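High affinity transport system protein p37 (Mycoplasma hyorhinis, PDB 3EKI) binds thiamine diphosphate as the extracytoplasmic lipoprotein of a high-affinity transport system, and probably delivers it for uptake into the cell. Local coordinates at residues N81-A86 / I360-I365; S257-E262 / T275-D280; N366-K371 / N382-I387. One frame throughout, in Å; residues are numbered along the deposited sequence.

Long-range and short-range closures combine in one chain here. From the N terminus, helix 64-85 leads into residues 81-86, which meet 360-365 in contact 1, closing a loop of 273 residues. Nested in that loop, contact 2 joins 257-262 to 275-280 across twelve residues, tying the start of helix 256-269, where the ligand's phosphates are bound, to helix 277-283. Contact 3 follows in series: helix 354-369 runs on from contact 1 and meets strand 383-386, closing a short loop of ten residues between 366-371 and 382-387. Contacts 1 and 3 touch, their centres about 12 Å apart, whereas the centre of contact 2 lies about 41 Å from that of contact 1, across the chain's centre.

Contact 1: residues N81-A86 / I360-I365; sequences NKLKNA and IVQTFI
Thr-363 OG1 is engaged from two sides of the contact: it is hydrogen-bonded to Leu-359 O within its own helix, and Leu-83 CD1 of helix 64-85 packs against the same oxygen at 3.7 Å.

The contact itself is small, with no hydrogen bond across it, burying 96 Å² in all, and one methyl group carries it. Besides the threonine hydroxyl, Leu-83 CD1 lies 4.0 Å from Gln-362 CG, so the branch rests against two consecutive residues of the opposing helix. The leucine side chain meets Gln-362 at about a right angle and runs past Thr-363 in the opposite direction. Only aliphatic carbon of the glutamine takes part: with CG anti to the backbone N (chi1 -165°) and a bend at chi2, the chain turns its amide away, where NE2 bonds to Asn-366 OD1 one turn further along.

Next to Leu-83, Lys-84 NZ bonds Asn-85 OD1 at 2.8 Å and the carbonyl oxygen of Phe-93, joining the end of the helix to the following loop. The ammonium group lies tilted 32° out of the carbonyl plane of the Asn-85 amide.

The junction extends the wider seam between helices 64-85 and 354-369. Along it Ile-360 packs on Phe-80, Thr-363 on Phe-76 and Phe-80, and Phe-364 meets Phe-76 edge-to-face. From helix 354-369, Val-361 and Phe-364 also reach Leu-145, so this helix lies sandwiched between helix 64-85 and strand 141-152.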
loop_
_atom_site.group_PDB
_atom_site.type_symbol
_atom_site.label_atom_id
_atom_site.label_comp_id
_atom_site.label_asym_id
_atom_site.label_seq_id
_atom_site.Cartn_x
_atom_site.Cartn_y
_atom_site.Cartn_z
ATOM N N ASN A 81 -8.263 15.383 -23.281
ATOM C CA ASN A 81 -8.896 16.445 -24.101
ATOM C C ASN A 81 -9.777 15.838 -25.171
ATOM O O ASN A 81 -10.762 16.438 -25.613
ATOM C CB ASN A 81 -7.840 17.399 -24.659
ATOM C CG ASN A 81 -7.354 18.355 -23.591
ATOM O OD1 ASN A 81 -8.065 19.177 -23.028
ATOM N ND2 ASN A 81 -6.078 18.252 -23.230
ATOM N N LYS A 82 -9.448 14.612 -25.592
ATOM C CA LYS A 82 -10.373 13.922 -26.507
ATOM C C LYS A 82 -11.732 13.723 -25.886
ATOM O O LYS A 82 -12.769 14.003 -26.474
ATOM C CB LYS A 82 -9.730 12.600 -26.940
ATOM C CG LYS A 82 -10.578 11.799 -27.923
ATOM C CD LYS A 82 -10.320 10.303 -27.754
ATOM C CE LYS A 82 -11.578 9.468 -27.955
ATOM N NZ LYS A 82 -11.909 8.660 -26.736
ATOM N N LEU A 83 -11.770 13.218 -24.645
ATOM C CA LEU A 83 -13.027 13.034 -23.945
ATOM C C LEU A 83 -13.778 14.334 -23.735
ATOM O O LEU A 83 -14.990 14.435 -23.921
ATOM C CB LEU A 83 -12.763 12.431 -22.556
ATOM C CG LEU A 83 -12.280 11.000 -22.479
ATOM C CD1 LEU A 83 -12.257 10.600 -21.004
ATOM C CD2 LEU A 83 -13.169 10.067 -23.274
ATOM N N LYS A 84 -12.993 15.326 -23.324
ATOM C CA LYS A 84 -13.508 16.654 -23.059
ATOM C C LYS A 84 -14.206 17.222 -24.297
ATOM O O LYS A 84 -15.316 17.746 -24.206
ATOM C CB LYS A 84 -12.385 17.601 -22.653
ATOM C CG LYS A 84 -12.824 19.054 -22.463
ATOM C CD LYS A 84 -11.649 19.948 -22.773
ATOM C CE LYS A 84 -11.977 21.409 -22.842
ATOM N NZ LYS A 84 -12.545 21.756 -24.154
ATOM N N ASN A 85 -13.518 17.118 -25.427
ATOM C CA ASN A 85 -14.028 17.772 -26.641
ATOM C C ASN A 85 -15.066 16.972 -27.402
ATOM O O ASN A 85 -15.714 17.526 -28.291
ATOM C CB ASN A 85 -12.816 18.123 -27.530
ATOM C CG ASN A 85 -12.086 19.317 -26.924
ATOM O OD1 ASN A 85 -12.737 20.277 -26.487
ATOM N ND2 ASN A 85 -10.763 19.262 -26.882
ATOM N N ALA A 86 -15.262 15.711 -27.061
ATOM C CA ALA A 86 -16.280 14.873 -27.665
ATOM C C ALA A 86 -17.658 15.057 -27.042
ATOM O O ALA A 86 -18.586 14.409 -27.514
ATOM C CB ALA A 86 -15.867 13.420 -27.527
ATOM N N ILE A 360 -11.153 13.500 -15.523
ATOM C CA ILE A 360 -9.815 13.048 -15.097
ATOM C C ILE A 360 -9.931 11.614 -14.586
ATOM O O ILE A 360 -9.085 10.779 -14.966
ATOM C CB ILE A 360 -9.189 14.034 -14.100
ATOM C CG1 ILE A 360 -8.788 15.368 -14.769
ATOM C CG2 ILE A 360 -8.023 13.433 -13.352
ATOM C CD1 ILE A 360 -8.447 16.462 -13.759
ATOM N N VAL A 361 -10.941 11.308 -13.801
ATOM C CA VAL A 361 -11.132 9.906 -13.358
ATOM C C VAL A 361 -11.251 8.976 -14.545
ATOM O O VAL A 361 -10.591 7.939 -14.638
ATOM C CB VAL A 361 -12.338 9.787 -12.403
ATOM C CG1 VAL A 361 -12.717 8.328 -12.166
ATOM C CG2 VAL A 361 -12.061 10.480 -11.078
ATOM N N GLN A 362 -12.092 9.301 -15.536
ATOM C CA GLN A 362 -12.296 8.438 -16.683
ATOM C C GLN A 362 -11.038 8.310 -17.522
ATOM O O GLN A 362 -10.804 7.254 -18.130
ATOM C CB GLN A 362 -13.437 8.984 -17.552
ATOM C CG GLN A 362 -13.952 7.967 -18.564
ATOM C CD GLN A 362 -14.523 6.739 -17.865
ATOM O OE1 GLN A 362 -15.370 6.917 -17.002
ATOM N NE2 GLN A 362 -14.042 5.577 -18.267
ATOM N N THR A 363 -10.227 9.373 -17.517
ATOM C CA THR A 363 -8.964 9.299 -18.244
ATOM C C THR A 363 -8.027 8.256 -17.603
ATOM O O THR A 363 -7.386 7.493 -18.342
ATOM C CB THR A 363 -8.298 10.676 -18.354
ATOM O OG1 THR A 363 -9.154 11.518 -19.148
ATOM C CG2 THR A 363 -6.966 10.591 -19.075
ATOM N N PHE A 364 -7.960 8.202 -16.285
ATOM C CA PHE A 364 -7.162 7.158 -15.620
ATOM C C PHE A 364 -7.662 5.782 -16.066
ATOM O O PHE A 364 -6.866 4.922 -16.456
ATOM C CB PHE A 364 -7.189 7.271 -14.093
ATOM C CG PHE A 364 -6.167 8.201 -13.505
ATOM C CD1 PHE A 364 -4.839 7.845 -13.377
ATOM C CD2 PHE A 364 -6.528 9.459 -13.064
ATOM C CE1 PHE A 364 -3.929 8.718 -12.812
ATOM C CE2 PHE A 364 -5.638 10.341 -12.513
ATOM C CZ PHE A 364 -4.314 9.979 -12.395
ATOM N N ILE A 365 -8.963 5.575 -16.012
ATOM C CA ILE A 365 -9.609 4.308 -16.336
ATOM C C ILE A 365 -9.293 3.896 -17.764
ATOM O O ILE A 365 -8.895 2.759 -18.068
ATOM C CB ILE A 365 -11.121 4.399 -16.078
ATOM C CG1 ILE A 365 -11.451 4.553 -14.595
ATOM C CG2 ILE A 365 -11.848 3.206 -16.668
ATOM C CD1 ILE A 365 -12.876 4.922 -14.246
#

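Contact 2: residues S257-E262 / T275-D280; sequences SKFKLE and TTLNED. With TPP (thiamine diphosphate), chain B.
Phe-259 turns its ring toward helix 277-283 through a chi1 of -159°, which sets CG opposite the backbone N, while Asn-278, CG beside its backbone N (chi1 -86°), brings its amide oxygen to the same place. Phe-259 CZ lies 3.9 Å from Leu-277 CB and 3.4 Å from Asn-278 OD1. Both approach the ring obliquely, and the ring and amide planes stand 58° apart; Leu-277 CD1 lies above one ring face, offset toward the rim. Thr-276 is the N-cap of that helix; its OG1 accepts from Glu-279 N at 2.9 Å.

The two residues before the phenylalanine bind the diphosphate of the ligand. Ser-257 gives O1B of thiamine diphosphate two bonds, from its backbone N at 2.9 Å and from OG at 2.7 Å. The bent chain of Lys-258 carries NZ to within 2.7 Å of ligand O1A, with a weak bond to O3B and a salt bridge to Glu-308.

This division of labour places an apolar ring behind a polar binding end. The ammonium group of Lys-258 would be expected to offset part of the diphosphate's charge, together with Lys-129, while Glu-308 shares it.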
loop_
_atom_site.group_PDB
_atom_site.type_symbol
_atom_site.label_atom_id
_atom_site.label_comp_id
_atom_site.label_asym_id
_atom_site.label_seq_id
_atom_site.Cartn_x
_atom_site.Cartn_y
_atom_site.Cartn_z
ATOM N N SER A 257 -0.515 -0.487 7.080
ATOM C CA SER A 257 0.024 -1.816 6.822
ATOM C C SER A 257 1.320 -2.118 7.569
ATOM O O SER A 257 1.773 -3.281 7.476
ATOM C CB SER A 257 0.263 -2.051 5.332
ATOM O OG SER A 257 1.250 -1.201 4.802
ATOM N N LYS A 258 1.934 -1.181 8.249
ATOM C CA LYS A 258 3.153 -1.431 9.029
ATOM C C LYS A 258 2.953 -1.093 10.495
ATOM O O LYS A 258 3.896 -1.040 11.292
ATOM C CB LYS A 258 4.342 -0.698 8.409
ATOM C CG LYS A 258 4.664 -1.248 7.023
ATOM C CD LYS A 258 5.488 -0.274 6.196
ATOM C CE LYS A 258 4.620 0.842 5.653
ATOM N NZ LYS A 258 4.013 0.442 4.366
ATOM N N PHE A 259 1.692 -0.913 10.865
ATOM C CA PHE A 259 1.380 -0.592 12.262
ATOM C C PHE A 259 -0.067 -0.894 12.659
ATOM O O PHE A 259 -0.319 -1.808 13.380
ATOM C CB PHE A 259 1.736 0.869 12.633
ATOM C CG PHE A 259 1.907 1.096 14.115
ATOM C CD1 PHE A 259 0.824 1.261 14.908
ATOM C CD2 PHE A 259 3.130 1.061 14.698
ATOM C CE1 PHE A 259 0.962 1.445 16.264
ATOM C CE2 PHE A 259 3.268 1.238 15.997
ATOM C CZ PHE A 259 2.159 1.435 16.789
ATOM N N LYS A 260 -1.034 -0.134 12.185
ATOM C CA LYS A 260 -2.387 -0.218 12.693
ATOM C C LYS A 260 -3.083 -1.522 12.334
ATOM O O LYS A 260 -3.785 -2.075 13.192
ATOM C CB LYS A 260 -3.237 0.986 12.214
ATOM C CG LYS A 260 -2.686 2.311 12.686
ATOM C CD LYS A 260 -3.411 3.495 12.060
ATOM C CE LYS A 260 -3.699 4.582 13.084
ATOM N NZ LYS A 260 -2.646 5.637 13.069
ATOM N N LEU A 261 -2.939 -2.061 11.134
ATOM C CA LEU A 261 -3.665 -3.292 10.805
ATOM C C LEU A 261 -3.150 -4.453 11.646
ATOM O O LEU A 261 -3.941 -5.314 12.033
ATOM C CB LEU A 261 -3.566 -3.620 9.317
ATOM C CG LEU A 261 -4.348 -2.634 8.443
ATOM C CD1 LEU A 261 -3.951 -2.810 6.980
ATOM C CD2 LEU A 261 -5.839 -2.832 8.616
ATOM N N GLU A 262 -1.847 -4.481 11.881
ATOM C CA GLU A 262 -1.266 -5.545 12.710
ATOM C C GLU A 262 -1.651 -5.350 14.176
ATOM O O GLU A 262 -1.908 -6.335 14.869
ATOM C CB GLU A 262 0.257 -5.598 12.543
ATOM C CG GLU A 262 0.710 -6.020 11.164
ATOM C CD GLU A 262 0.840 -4.934 10.117
ATOM O OE1 GLU A 262 0.499 -3.768 10.398
ATOM O OE2 GLU A 262 1.316 -5.289 9.012
ATOM N N THR A 275 -3.928 -2.476 25.726
ATOM C CA THR A 275 -4.822 -1.461 25.188
ATOM C C THR A 275 -4.486 -1.016 23.771
ATOM O O THR A 275 -5.188 -1.171 22.782
ATOM C CB THR A 275 -4.747 -0.206 26.092
ATOM O OG1 THR A 275 -3.371 0.236 26.095
ATOM C CG2 THR A 275 -5.118 -0.504 27.521
ATOM N N THR A 276 -3.208 -0.478 23.622
ATOM C CA THR A 276 -2.719 -0.112 22.320
ATOM C C THR A 276 -1.237 -0.465 22.257
ATOM O O THR A 276 -0.573 -0.538 23.299
ATOM C CB THR A 276 -2.823 1.390 21.984
ATOM O OG1 THR A 276 -1.995 2.105 22.917
ATOM C CG2 THR A 276 -4.240 1.882 22.134
ATOM N N LEU A 277 -0.755 -0.633 21.026
ATOM C CA LEU A 277 0.676 -0.851 20.875
ATOM C C LEU A 277 1.482 0.336 21.381
ATOM O O LEU A 277 2.551 0.196 21.977
ATOM C CB LEU A 277 1.046 -1.156 19.431
ATOM C CG LEU A 277 0.721 -2.518 18.847
ATOM C CD1 LEU A 277 1.575 -2.709 17.601
ATOM C CD2 LEU A 277 0.941 -3.653 19.832
ATOM N N ASN A 278 1.012 1.576 21.179
ATOM C CA ASN A 278 1.782 2.710 21.719
ATOM C C ASN A 278 1.874 2.678 23.236
ATOM O O ASN A 278 2.920 2.935 23.834
ATOM C CB ASN A 278 1.123 4.021 21.233
ATOM C CG ASN A 278 1.655 4.400 19.860
ATOM O OD1 ASN A 278 2.500 3.715 19.277
ATOM N ND2 ASN A 278 1.159 5.509 19.318
ATOM N N GLU A 279 0.763 2.335 23.892
ATOM C CA GLU A 279 0.808 2.258 25.353
ATOM C C GLU A 279 1.713 1.123 25.808
ATOM O O GLU A 279 2.486 1.335 26.730
ATOM C CB GLU A 279 -0.570 2.071 25.974
ATOM C CG GLU A 279 -1.176 3.366 26.511
ATOM C CD GLU A 279 -2.483 3.150 27.249
ATOM O OE1 GLU A 279 -2.455 2.927 28.481
ATOM O OE2 GLU A 279 -3.549 3.206 26.604
ATOM N N ASP A 280 1.606 -0.023 25.168
ATOM C CA ASP A 280 2.492 -1.150 25.492
ATOM C C ASP A 280 3.955 -0.813 25.271
ATOM O O ASP A 280 4.813 -1.127 26.094
ATOM C CB ASP A 280 2.051 -2.350 24.648
ATOM C CG ASP A 280 2.662 -3.673 25.089
ATOM O OD1 ASP A 280 3.625 -4.113 24.418
ATOM O OD2 ASP A 280 2.196 -4.251 26.093
HETATM N "N1'" TPP B . 3.676 -2.722 -5.900
HETATM C "C2'" TPP B . 4.702 -2.029 -6.452
HETATM C CM2 TPP B . 5.136 -2.373 -7.881
HETATM N "N3'" TPP B . 5.319 -1.051 -5.766
HETATM C "C4'" TPP B . 4.843 -0.694 -4.544
HETATM N "N4'" TPP B . 5.415 0.338 -3.918
HETATM C "C5'" TPP B . 3.823 -1.434 -3.929
HETATM C "C6'" TPP B . 3.259 -2.471 -4.662
HETATM C "C7'" TPP B . 3.273 -1.177 -2.518
HETATM N N3 TPP B . 2.158 -0.218 -2.424
HETATM C C2 TPP B . 1.972 0.821 -3.238
HETATM S S1 TPP B . 0.513 1.666 -2.777
HETATM C C5 TPP B . 0.219 0.573 -1.447
HETATM C C4 TPP B . 1.291 -0.295 -1.371
HETATM C CM4 TPP B . 1.266 -1.538 -0.455
HETATM C C6 TPP B . -0.932 0.720 -0.445
HETATM C C7 TPP B . -0.641 1.852 0.545
HETATM O O7 TPP B . 0.517 1.501 1.330
HETATM P PA TPP B . 1.457 2.541 2.080
HETATM O O1A TPP B . 2.698 1.838 2.489
HETATM O O2A TPP B . 1.673 3.761 1.230
HETATM O O3A TPP B . 0.652 3.105 3.314
HETATM P PB TPP B . 0.577 2.462 4.783
HETATM O O1B TPP B . -0.059 1.108 4.718
HETATM O O2B TPP B . -0.308 3.494 5.590
HETATM O O3B TPP B . 2.020 2.470 5.447
#

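Contact 3: residues N366-K371 / N382-I387; sequences NLAKNK and NGYKKI
Ala-368 and Tyr-384 bring together two textbook backbone motifs: a Schellman motif at the C-terminal end of helix 354-369 and a classic beta bulge at the start of strand 383-386. The contact packs the end of that helix on an antiparallel partner of strand 141-152, with the Tyr-384 side chain about 10 Å from bound thiamine diphosphate.

Ala-368 supplies the apolar contact through CB, which meets the ring of Tyr-384 at its edge, near the ring plane, 3.9 Å from CD1 and 4.1 Å from CE1. With CG beside the backbone N (chi1 -57°), the ring leaves the strand in a way that turns this edge to the helix. Gly-383 lies alongside, its CA 4.5 Å from Ala-368 CB, and the two CA atoms are 5.9 Å apart, the nearest pair. The ring also meets Phe-364, whose plane is inclined to it by about 50°, and packs on Leu-145 and Thr-147 of strand 141-152.

Backbone bonds shape both partners. In the Schellman motif, Gln-372 N reaches back to Leu-367 O and Lys-371 N to Ala-368 O, the latter at 3.1 Å; Lys-371 is the C-prime residue and adopts the positive phi that the motif requires. On the strand side, Asn-382 and Gly-383 both face Thr-148, after which Lys-385 pairs with Glu-146.

Polar side-chain bonds fasten the surroundings. Asn-366 ND2 bonds Glu-79 OE2 of the neighbouring helix, and Asn-382 OD1 accepts from Asn-150 N. The far end of the aromatic ring is fixed in turn, because Tyr-384 OH is hydrogen-bonded to Asp-373 OD2, in the segment that links the helix to the strand.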
loop_
_atom_site.group_PDB
_atom_site.type_symbol
_atom_site.label_atom_id
_atom_site.label_comp_id
_atom_site.label_asym_id
_atom_site.label_seq_id
_atom_site.Cartn_x
_atom_site.Cartn_y
_atom_site.Cartn_z
ATOM N N ASN A 366 -9.474 4.860 -18.679
ATOM C CA ASN A 366 -9.262 4.543 -20.092
ATOM C C ASN A 366 -7.795 4.322 -20.405
ATOM O O ASN A 366 -7.499 3.485 -21.274
ATOM C CB ASN A 366 -9.867 5.648 -20.990
ATOM C CG ASN A 366 -11.360 5.739 -20.931
ATOM O OD1 ASN A 366 -12.102 4.985 -20.306
ATOM N ND2 ASN A 366 -11.909 6.734 -21.636
ATOM N N LEU A 367 -6.854 5.001 -19.764
ATOM C CA LEU A 367 -5.430 4.822 -19.966
ATOM C C LEU A 367 -5.023 3.399 -19.526
ATOM O O LEU A 367 -4.180 2.785 -20.179
ATOM C CB LEU A 367 -4.544 5.818 -19.223
ATOM C CG LEU A 367 -4.457 7.250 -19.763
ATOM C CD1 LEU A 367 -3.550 8.068 -18.853
ATOM C CD2 LEU A 367 -3.961 7.304 -21.202
ATOM N N ALA A 368 -5.606 2.943 -18.435
ATOM C CA ALA A 368 -5.313 1.587 -17.952
ATOM C C ALA A 368 -5.849 0.584 -18.958
ATOM O O ALA A 368 -5.213 -0.394 -19.370
ATOM C CB ALA A 368 -5.898 1.350 -16.562
ATOM N N LYS A 369 -7.070 0.820 -19.415
ATOM C CA LYS A 369 -7.681 -0.106 -20.367
ATOM C C LYS A 369 -6.849 -0.232 -21.637
ATOM O O LYS A 369 -6.653 -1.353 -22.118
ATOM C CB LYS A 369 -9.096 0.335 -20.705
ATOM C CG LYS A 369 -9.828 -0.499 -21.750
ATOM C CD LYS A 369 -11.295 -0.094 -21.801
ATOM C CE LYS A 369 -11.631 0.610 -23.112
ATOM N NZ LYS A 369 -13.078 0.477 -23.452
ATOM N N ASN A 370 -6.381 0.877 -22.173
ATOM C CA ASN A 370 -5.642 0.898 -23.439
ATOM C C ASN A 370 -4.147 0.716 -23.262
ATOM O O ASN A 370 -3.357 0.901 -24.189
ATOM C CB ASN A 370 -5.932 2.222 -24.178
ATOM C CG ASN A 370 -7.397 2.242 -24.584
ATOM O OD1 ASN A 370 -7.892 1.214 -25.051
ATOM N ND2 ASN A 370 -8.052 3.376 -24.403
ATOM N N LYS A 371 -3.745 0.344 -22.048
ATOM C CA LYS A 371 -2.364 0.085 -21.701
ATOM C C LYS A 371 -1.432 1.237 -22.010
ATOM O O LYS A 371 -0.313 1.075 -22.487
ATOM C CB LYS A 371 -1.875 -1.184 -22.413
ATOM C CG LYS A 371 -2.214 -2.467 -21.674
ATOM C CD LYS A 371 -3.567 -2.451 -20.981
ATOM C CE LYS A 371 -3.795 -3.739 -20.202
ATOM N NZ LYS A 371 -2.796 -3.898 -19.105
ATOM N N ASN A 382 -2.691 -1.025 -11.016
ATOM C CA ASN A 382 -2.937 -1.799 -12.225
ATOM C C ASN A 382 -4.339 -1.596 -12.759
ATOM O O ASN A 382 -4.724 -2.183 -13.765
ATOM C CB ASN A 382 -2.678 -3.290 -11.958
ATOM C CG ASN A 382 -1.257 -3.508 -11.508
ATOM O OD1 ASN A 382 -1.033 -3.972 -10.376
ATOM N ND2 ASN A 382 -0.313 -3.195 -12.385
ATOM N N GLY A 383 -5.141 -0.785 -12.105
ATOM C CA GLY A 383 -6.498 -0.499 -12.543
ATOM C C GLY A 383 -7.019 0.669 -11.716
ATOM O O GLY A 383 -6.452 1.118 -10.720
ATOM N N TYR A 384 -8.140 1.198 -12.151
ATOM C CA TYR A 384 -8.811 2.325 -11.529
ATOM C C TYR A 384 -10.328 2.200 -11.597
ATOM O O TYR A 384 -10.844 1.624 -12.567
ATOM C CB TYR A 384 -8.409 3.631 -12.227
ATOM C CG TYR A 384 -6.936 3.915 -12.261
ATOM C CD1 TYR A 384 -6.214 3.638 -13.416
ATOM C CD2 TYR A 384 -6.229 4.441 -11.187
ATOM C CE1 TYR A 384 -4.858 3.895 -13.474
ATOM C CE2 TYR A 384 -4.873 4.697 -11.236
ATOM C CZ TYR A 384 -4.181 4.418 -12.391
ATOM O OH TYR A 384 -2.838 4.657 -12.456
ATOM N N LYS A 385 -11.036 2.735 -10.615
ATOM C CA LYS A 385 -12.486 2.834 -10.596
ATOM C C LYS A 385 -12.868 4.230 -10.109
ATOM O O LYS A 385 -12.109 4.872 -9.362
ATOM C CB LYS A 385 -13.090 1.786 -9.657
ATOM C CG LYS A 385 -12.447 0.421 -9.636
ATOM C CD LYS A 385 -13.393 -0.654 -9.105
ATOM C CE LYS A 385 -12.746 -1.576 -8.085
ATOM N NZ LYS A 385 -12.762 -3.011 -8.488
ATOM N N LYS A 386 -14.027 4.752 -10.470
ATOM C CA LYS A 386 -14.605 5.935 -9.889
ATOM C C LYS A 386 -15.079 5.664 -8.466
ATOM O O LYS A 386 -15.669 4.596 -8.244
ATOM C CB LYS A 386 -15.824 6.363 -10.721
ATOM C CG LYS A 386 -16.503 7.650 -10.267
ATOM C CD LYS A 386 -17.841 7.833 -10.983
ATOM C CE LYS A 386 -18.522 9.143 -10.612
ATOM N NZ LYS A 386 -19.800 9.328 -11.370
ATOM N N ILE A 387 -14.864 6.588 -7.538
ATOM C CA ILE A 387 -15.538 6.426 -6.250
ATOM C C ILE A 387 -16.949 6.998 -6.322
ATOM O O ILE A 387 -17.077 8.176 -6.617
ATOM C CB ILE A 387 -14.744 7.075 -5.114
ATOM C CG1 ILE A 387 -13.383 6.379 -5.004
ATOM C CG2 ILE A 387 -15.539 7.082 -3.822
ATOM C CD1 ILE A 387 -12.464 6.795 -3.913
#